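Local coordinates for protein TetR family Transcriptional regulator (Streptococcus agalactiae 2603V/R, PDB 3KKC) that probably binds DNA as a TetR-family transcriptional regulator, through an N-terminal helix-turn-helix domain, at residues 13-18 with 49-53; 17-22 with 59-63. All blocks are in the same frame, centred on the assembly; numbering follows the deposited sequence.

Contact 1: residues 13-18 with 49-53; sequences TKVAIY and FYSHY
A tyrosine laid against a helix is the most striking feature here: Y53 has 80 Å² covered by the helical segment and brings its OH to 3.7 Å from the backbone oxygen K14 O, without hydrogen bonding to it. Residues 13-18 are one and a half turns of helix. In segment 49-53 the amides of H52 and Y53 both bond to F49 O (N to O 2.8 and 3.0 Å), before Y53 becomes extended (-137/110). CA atoms pair K14 with H52 (6.9 Å) and I17 with F49 (7.6 Å). With chi1 m, Y53 reaches back to the helix, its CE2 3.6 Å from I17 CG2; I17, also m, sets the same CG2 3.9 Å from F49 CD1, at the ring edge. K14 CG lies over the face of the H52 ring, though the model places the two implausibly close. V38 and A42 of helix 35-42 also pack on I17. Helix 4-24 and the C-terminal end of the predicted helix-turn-helix thus share apolar packing, as in TetR-type DNA-binding domains.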
ATOM      1  N   THR A  13     -33.572 -14.256  -8.916  1.00 97.34           N
ATOM      2  CA  THR A  13     -32.975 -13.226  -9.757  1.00105.01           C
ATOM      3  C   THR A  13     -32.055 -12.284  -8.972  1.00106.95           C
ATOM      4  O   THR A  13     -31.113 -11.726  -9.538  1.00112.83           O
ATOM      5  CB  THR A  13     -33.996 -12.417 -10.661  1.00121.61           C
ATOM      6  OG1 THR A  13     -35.191 -12.107  -9.933  1.00125.55           O
ATOM      7  CG2 THR A  13     -34.348 -13.193 -11.930  1.00114.73           C
ATOM      8  N   LYS A  14     -32.315 -12.107  -7.679  1.00 98.50           N
ATOM      9  CA  LYS A  14     -31.461 -11.245  -6.865  1.00 87.94           C
ATOM     10  C   LYS A  14     -30.108 -11.932  -6.706  1.00 85.04           C
ATOM     11  O   LYS A  14     -29.057 -11.316  -6.858  1.00 89.12           O
ATOM     12  CB  LYS A  14     -32.103 -10.930  -5.510  1.00 81.55           C
ATOM     13  CG  LYS A  14     -32.273  -9.435  -5.265  1.00 90.73           C
ATOM     14  CD  LYS A  14     -32.779  -9.124  -3.855  1.00 98.19           C
ATOM     15  CE  LYS A  14     -31.908  -9.779  -2.760  1.00103.19           C
ATOM     16  NZ  LYS A  14     -31.048  -8.852  -1.916  1.00102.89           N
ATOM     17  N   VAL A  15     -30.146 -13.228  -6.440  1.00 82.51           N
ATOM     18  CA  VAL A  15     -28.939 -14.041  -6.358  1.00 76.21           C
ATOM     19  C   VAL A  15     -28.161 -14.088  -7.676  1.00 76.82           C
ATOM     20  O   VAL A  15     -26.940 -14.091  -7.658  1.00 82.17           O
ATOM     21  CB  VAL A  15     -29.269 -15.470  -5.882  1.00 69.45           C
ATOM     22  CG1 VAL A  15     -28.147 -16.457  -6.269  1.00 62.63           C
ATOM     23  CG2 VAL A  15     -29.564 -15.463  -4.383  1.00 64.94           C
ATOM     24  N   ALA A  16     -28.846 -14.108  -8.816  1.00 75.33           N
ATOM     25  CA  ALA A  16     -28.128 -14.164 -10.097  1.00 80.05           C
ATOM     26  C   ALA A  16     -27.214 -12.958 -10.277  1.00 91.61           C
ATOM     27  O   ALA A  16     -26.070 -13.091 -10.721  1.00 96.09           O
ATOM     28  CB  ALA A  16     -29.074 -14.277 -11.268  1.00 65.65           C
ATOM     29  N   ILE A  17     -27.738 -11.786  -9.937  1.00 91.71           N
ATOM     30  CA  ILE A  17     -26.975 -10.547  -9.978  1.00 93.04           C
ATOM     31  C   ILE A  17     -25.801 -10.625  -8.994  1.00 96.43           C
ATOM     32  O   ILE A  17     -24.637 -10.438  -9.371  1.00 96.48           O
ATOM     33  CB  ILE A  17     -27.885  -9.355  -9.621  1.00 88.19           C
ATOM     34  CG1 ILE A  17     -29.098  -9.330 -10.562  1.00 81.87           C
ATOM     35  CG2 ILE A  17     -27.095  -8.032  -9.611  1.00 86.33           C
ATOM     36  CD1 ILE A  17     -30.226  -8.471 -10.053  1.00 82.78           C
ATOM     37  N   TYR A  18     -26.119 -10.917  -7.735  1.00 94.11           N
ATOM     38  CA  TYR A  18     -25.109 -11.104  -6.709  1.00 89.54           C
ATOM     39  C   TYR A  18     -23.981 -11.960  -7.270  1.00 91.31           C
ATOM     40  O   TYR A  18     -22.844 -11.514  -7.333  1.00 93.39           O
ATOM     41  CB  TYR A  18     -25.737 -11.769  -5.489  1.00 88.25           C
ATOM     42  CG  TYR A  18     -24.902 -11.745  -4.220  1.00 91.82           C
ATOM     43  CD1 TYR A  18     -25.058 -10.718  -3.287  1.00 93.68           C
ATOM     44  CD2 TYR A  18     -23.984 -12.758  -3.939  1.00 92.21           C
ATOM     45  CE1 TYR A  18     -24.324 -10.679  -2.131  1.00 93.82           C
ATOM     46  CE2 TYR A  18     -23.231 -12.728  -2.768  1.00 96.51           C
ATOM     47  CZ  TYR A  18     -23.407 -11.677  -1.866  1.00 97.83           C
ATOM     48  OH  TYR A  18     -22.679 -11.622  -0.690  1.00 99.88           O
ATOM     49  N   PHE A  49     -32.805  -5.017 -12.225  1.00118.07           N
ATOM     50  CA  PHE A  49     -31.606  -4.756 -11.429  1.00113.36           C
ATOM     51  C   PHE A  49     -31.872  -3.589 -10.498  1.00111.61           C
ATOM     52  O   PHE A  49     -31.769  -3.725  -9.284  1.00106.63           O
ATOM     53  CB  PHE A  49     -30.390  -4.439 -12.317  1.00114.04           C
ATOM     54  CG  PHE A  49     -29.230  -3.829 -11.568  1.00110.53           C
ATOM     55  CD1 PHE A  49     -28.482  -4.583 -10.670  1.00105.86           C
ATOM     56  CD2 PHE A  49     -28.887  -2.501 -11.757  1.00113.78           C
ATOM     57  CE1 PHE A  49     -27.409  -4.015  -9.968  1.00103.81           C
ATOM     58  CE2 PHE A  49     -27.820  -1.927 -11.064  1.00111.33           C
ATOM     59  CZ  PHE A  49     -27.087  -2.686 -10.170  1.00107.26           C
ATOM     60  N   TYR A  50     -32.233  -2.445 -11.074  1.00116.20           N
ATOM     61  CA  TYR A  50     -32.456  -1.228 -10.291  1.00124.73           C
ATOM     62  C   TYR A  50     -33.620  -1.341  -9.300  1.00130.48           C
ATOM     63  O   TYR A  50     -33.838  -0.437  -8.495  1.00135.22           O
ATOM     64  CB  TYR A  50     -32.639  -0.001 -11.199  1.00126.71           C
ATOM     65  CG  TYR A  50     -31.349   0.546 -11.782  1.00129.37           C
ATOM     66  CD1 TYR A  50     -30.365   1.092 -10.966  1.00128.65           C
ATOM     67  CD2 TYR A  50     -31.123   0.534 -13.150  1.00134.51           C
ATOM     68  CE1 TYR A  50     -29.186   1.596 -11.499  1.00132.10           C
ATOM     69  CE2 TYR A  50     -29.949   1.042 -13.694  1.00136.50           C
ATOM     70  CZ  TYR A  50     -28.985   1.569 -12.865  1.00134.49           C
ATOM     71  OH  TYR A  50     -27.820   2.071 -13.408  1.00132.10           O
ATOM     72  N   SER A  51     -34.359  -2.446  -9.354  1.00129.03           N
ATOM     73  CA  SER A  51     -35.431  -2.693  -8.391  1.00131.40           C
ATOM     74  C   SER A  51     -34.920  -3.454  -7.165  1.00133.12           C
ATOM     75  O   SER A  51     -35.666  -3.686  -6.209  1.00133.18           O
ATOM     76  CB  SER A  51     -36.536  -3.517  -9.032  1.00128.21           C
ATOM     77  OG  SER A  51     -36.266  -4.892  -8.830  1.00122.43           O
ATOM     78  N   HIS A  52     -33.654  -3.863  -7.213  1.00133.19           N
ATOM     79  CA  HIS A  52     -33.018  -4.566  -6.099  1.00129.21           C
ATOM     80  C   HIS A  52     -31.823  -3.806  -5.537  1.00128.82           C
ATOM     81  O   HIS A  52     -31.506  -3.926  -4.350  1.00131.69           O
ATOM     82  CB  HIS A  52     -32.552  -5.949  -6.536  1.00127.19           C
ATOM     83  CG  HIS A  52     -33.662  -6.932  -6.706  1.00127.96           C
ATOM     84  ND1 HIS A  52     -33.889  -7.600  -7.889  1.00128.95           N
ATOM     85  CD2 HIS A  52     -34.614  -7.356  -5.842  1.00126.85           C
ATOM     86  CE1 HIS A  52     -34.931  -8.400  -7.745  1.00128.99           C
ATOM     87  NE2 HIS A  52     -35.386  -8.271  -6.512  1.00128.67           N
ATOM     88  N   TYR A  53     -31.162  -3.035  -6.399  1.00123.60           N
ATOM     89  CA  TYR A  53     -29.918  -2.362  -6.054  1.00118.49           C
ATOM     90  C   TYR A  53     -29.906  -0.941  -6.559  1.00124.25           C
ATOM     91  O   TYR A  53     -29.816  -0.711  -7.762  1.00127.92           O
ATOM     92  CB  TYR A  53     -28.735  -3.112  -6.659  1.00115.22           C
ATOM     93  CG  TYR A  53     -28.631  -4.529  -6.153  1.00114.25           C
ATOM     94  CD1 TYR A  53     -28.422  -4.786  -4.798  1.00113.54           C
ATOM     95  CD2 TYR A  53     -28.757  -5.610  -7.020  1.00110.63           C
ATOM     96  CE1 TYR A  53     -28.343  -6.067  -4.333  1.00110.96           C
ATOM     97  CE2 TYR A  53     -28.673  -6.897  -6.561  1.00106.16           C
ATOM     98  CZ  TYR A  53     -28.468  -7.118  -5.220  1.00108.68           C
ATOM     99  OH  TYR A  53     -28.383  -8.400  -4.759  1.00110.64           O
TER

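Contact 2: residues 17-22 with 59-63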
ATOM      1  N   ILE A  17     -27.738 -11.786  -9.937  1.00 91.71           N
ATOM      2  CA  ILE A  17     -26.975 -10.547  -9.978  1.00 93.04           C
ATOM      3  C   ILE A  17     -25.801 -10.625  -8.994  1.00 96.43           C
ATOM      4  O   ILE A  17     -24.637 -10.438  -9.371  1.00 96.48           O
ATOM      5  CB  ILE A  17     -27.885  -9.355  -9.621  1.00 88.19           C
ATOM      6  CG1 ILE A  17     -29.098  -9.330 -10.562  1.00 81.87           C
ATOM      7  CG2 ILE A  17     -27.095  -8.032  -9.611  1.00 86.33           C
ATOM      8  CD1 ILE A  17     -30.226  -8.471 -10.053  1.00 82.78           C
ATOM      9  N   TYR A  18     -26.119 -10.917  -7.735  1.00 94.11           N
ATOM     10  CA  TYR A  18     -25.109 -11.104  -6.709  1.00 89.54           C
ATOM     11  C   TYR A  18     -23.981 -11.960  -7.270  1.00 91.31           C
ATOM     12  O   TYR A  18     -22.844 -11.514  -7.333  1.00 93.39           O
ATOM     13  CB  TYR A  18     -25.737 -11.769  -5.489  1.00 88.25           C
ATOM     14  CG  TYR A  18     -24.902 -11.745  -4.220  1.00 91.82           C
ATOM     15  CD1 TYR A  18     -25.058 -10.718  -3.287  1.00 93.68           C
ATOM     16  CD2 TYR A  18     -23.984 -12.758  -3.939  1.00 92.21           C
ATOM     17  CE1 TYR A  18     -24.324 -10.679  -2.131  1.00 93.82           C
ATOM     18  CE2 TYR A  18     -23.231 -12.728  -2.768  1.00 96.51           C
ATOM     19  CZ  TYR A  18     -23.407 -11.677  -1.866  1.00 97.83           C
ATOM     20  OH  TYR A  18     -22.679 -11.622  -0.690  1.00 99.88           O
ATOM     21  N   ASN A  19     -24.297 -13.178  -7.704  1.00 91.11           N
ATOM     22  CA  ASN A  19     -23.256 -14.105  -8.168  1.00 90.02           C
ATOM     23  C   ASN A  19     -22.499 -13.557  -9.388  1.00 87.03           C
ATOM     24  O   ASN A  19     -21.284 -13.749  -9.509  1.00 89.52           O
ATOM     25  CB  ASN A  19     -23.799 -15.538  -8.423  1.00 64.39           C
ATOM     26  CG  ASN A  19     -24.193 -16.292  -7.122  1.00 75.71           C
ATOM     27  OD1 ASN A  19     -23.745 -15.973  -6.003  1.00 74.30           O
ATOM     28  ND2 ASN A  19     -25.035 -17.307  -7.285  1.00 74.38           N
ATOM     29  N   ALA A  20     -23.206 -12.857 -10.268  1.00 83.07           N
ATOM     30  CA  ALA A  20     -22.579 -12.219 -11.439  1.00 78.13           C
ATOM     31  C   ALA A  20     -21.529 -11.185 -11.035  1.00 79.95           C
ATOM     32  O   ALA A  20     -20.436 -11.117 -11.600  1.00 83.50           O
ATOM     33  CB  ALA A  20     -23.627 -11.580 -12.327  1.00 67.02           C
ATOM     34  N   PHE A  21     -21.880 -10.378 -10.048  1.00 76.71           N
ATOM     35  CA  PHE A  21     -20.992  -9.353  -9.526  1.00 75.15           C
ATOM     36  C   PHE A  21     -19.698  -9.972  -8.978  1.00 79.50           C
ATOM     37  O   PHE A  21     -18.613  -9.468  -9.214  1.00 80.28           O
ATOM     38  CB  PHE A  21     -21.737  -8.584  -8.437  1.00 73.19           C
ATOM     39  CG  PHE A  21     -20.946  -7.479  -7.810  1.00 79.28           C
ATOM     40  CD1 PHE A  21     -20.503  -6.400  -8.576  1.00 77.00           C
ATOM     41  CD2 PHE A  21     -20.705  -7.479  -6.453  1.00 66.90           C
ATOM     42  CE1 PHE A  21     -19.804  -5.389  -8.002  1.00 79.99           C
ATOM     43  CE2 PHE A  21     -20.004  -6.446  -5.863  1.00 80.75           C
ATOM     44  CZ  PHE A  21     -19.541  -5.407  -6.633  1.00 82.76           C
ATOM     45  N   ILE A  22     -19.824 -11.088  -8.267  1.00 86.45           N
ATOM     46  CA  ILE A  22     -18.679 -11.797  -7.721  1.00 86.06           C
ATOM     47  C   ILE A  22     -17.787 -12.390  -8.818  1.00 82.01           C
ATOM     48  O   ILE A  22     -16.566 -12.267  -8.767  1.00 85.14           O
ATOM     49  CB  ILE A  22     -19.137 -12.888  -6.726  1.00 91.04           C
ATOM     50  CG1 ILE A  22     -19.691 -12.232  -5.453  1.00 92.47           C
ATOM     51  CG2 ILE A  22     -17.988 -13.839  -6.367  1.00 90.69           C
ATOM     52  CD1 ILE A  22     -20.118 -13.235  -4.404  1.00 87.65           C
ATOM     53  N   LEU A  59     -23.843  -3.057  -4.013  1.00 94.64           N
ATOM     54  CA  LEU A  59     -23.422  -4.454  -4.157  1.00 90.98           C
ATOM     55  C   LEU A  59     -22.111  -4.646  -3.439  1.00 91.18           C
ATOM     56  O   LEU A  59     -21.908  -5.641  -2.747  1.00 95.97           O
ATOM     57  CB  LEU A  59     -23.214  -4.859  -5.616  1.00 87.82           C
ATOM     58  CG  LEU A  59     -24.429  -5.031  -6.511  1.00 88.57           C
ATOM     59  CD1 LEU A  59     -24.775  -3.682  -7.079  1.00 88.27           C
ATOM     60  CD2 LEU A  59     -24.114  -6.017  -7.619  1.00 88.71           C
ATOM     61  N   LEU A  60     -21.204  -3.701  -3.632  1.00 83.87           N
ATOM     62  CA  LEU A  60     -19.924  -3.757  -2.961  1.00 76.59           C
ATOM     63  C   LEU A  60     -20.164  -3.756  -1.459  1.00 75.98           C
ATOM     64  O   LEU A  60     -19.596  -4.571  -0.716  1.00 71.41           O
ATOM     65  CB  LEU A  60     -19.071  -2.566  -3.348  1.00 71.49           C
ATOM     66  CG  LEU A  60     -17.670  -2.831  -2.862  1.00 73.11           C
ATOM     67  CD1 LEU A  60     -17.226  -4.135  -3.459  1.00 73.37           C
ATOM     68  CD2 LEU A  60     -16.762  -1.714  -3.277  1.00 80.38           C
ATOM     69  N   LYS A  61     -21.026  -2.839  -1.029  1.00 76.14           N
ATOM     70  CA  LYS A  61     -21.363  -2.673   0.378  1.00 74.54           C
ATOM     71  C   LYS A  61     -21.960  -3.979   0.941  1.00 77.59           C
ATOM     72  O   LYS A  61     -21.357  -4.616   1.806  1.00 76.65           O
ATOM     73  CB  LYS A  61     -22.306  -1.478   0.532  1.00 69.77           C
ATOM     74  CG  LYS A  61     -23.016  -1.328   1.869  1.00 75.08           C
ATOM     75  CD  LYS A  61     -24.454  -0.828   1.608  1.00 86.64           C
ATOM     76  CE  LYS A  61     -25.175  -0.363   2.865  1.00 90.12           C
ATOM     77  NZ  LYS A  61     -24.287   0.494   3.702  1.00 88.16           N
ATOM     78  N   GLU A  62     -23.129  -4.375   0.440  1.00 78.01           N
ATOM     79  CA  GLU A  62     -23.704  -5.687   0.746  1.00 80.61           C
ATOM     80  C   GLU A  62     -22.671  -6.822   0.729  1.00 79.93           C
ATOM     81  O   GLU A  62     -22.484  -7.500   1.739  1.00 78.11           O
ATOM     82  CB  GLU A  62     -24.828  -6.022  -0.228  1.00 88.70           C
ATOM     83  CG  GLU A  62     -26.089  -5.218  -0.018  1.00100.06           C
ATOM     84  CD  GLU A  62     -27.310  -5.943  -0.532  1.00114.59           C
ATOM     85  OE1 GLU A  62     -27.164  -7.118  -0.952  1.00120.49           O
ATOM     86  OE2 GLU A  62     -28.409  -5.343  -0.508  1.00117.88           O
ATOM     87  N   LEU A  63     -22.004  -7.025  -0.410  1.00 78.02           N
ATOM     88  CA  LEU A  63     -20.960  -8.043  -0.516  1.00 76.27           C
ATOM     89  C   LEU A  63     -20.011  -8.001   0.694  1.00 76.38           C
ATOM     90  O   LEU A  63     -20.095  -8.863   1.555  1.00 88.23           O
ATOM     91  CB  LEU A  63     -20.204  -7.954  -1.846  1.00 58.69           C
ATOM     92  CG  LEU A  63     -19.031  -8.928  -2.020  1.00 65.41           C
ATOM     93  CD1 LEU A  63     -19.503 -10.333  -1.794  1.00 65.73           C
ATOM     94  CD2 LEU A  63     -18.378  -8.821  -3.398  1.00 67.93           C
TER
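Helices 17-22 and 59-63 cross almost at right angles, at -93°, with their axes 11.0 Å apart at closest approach; the nearest CA pair is Y18 and L59, at 7.3 Å. Such a wide spacing has to be filled by large side chains, and F21, L63 and L59 do most of this. F21 and L59 point toward the opposite helix: L59 CB stands 3.7 Å from the F21 ring centroid, 16° off the normal, in a CH-pi contact, and L59 CD2 comes to 3.5 Å from F21 CG. The same L59 methyl lies 4.1 Å from I17 CG2. One turn on, L63 spreads its methyls, CD2 lying 3.8 Å from F21 CE2 and CD1 4.0 Å from I22 CD1. Y18 swings its ring alongside, CZ 4.1 Å from L63 CD1, while its OH hydrogen-bonds to D66 farther along helix 57-71. Between the two segments themselves the contact is apolar, so its fit depends on shape and on burial of the aromatic and aliphatic groups.

Overall arrangement
Helix 4-24 illustrates how one helix can organise a small all-helical domain. Contacts 1 and 2 take overlapping parts of it, sharing I17 and Y18, and their centres are 9 Å apart. Their partners follow in chain order: 49-53 closes the predicted helix-turn-helix, and 59-63 lies just beyond on helix 57-71. The two also touch directly, F49 CE1 lying 3.9 Å from L59 CD1, so the packing is continuous. Contact 1 lies farther from the chain's centre (about 21 Å, against about 12 Å for contact 2). Contact 2 therefore carries the packing inward from the putative DNA-reading unit along helix 57-71, which also bears H70 of the nickel site and contacts helix 107-129.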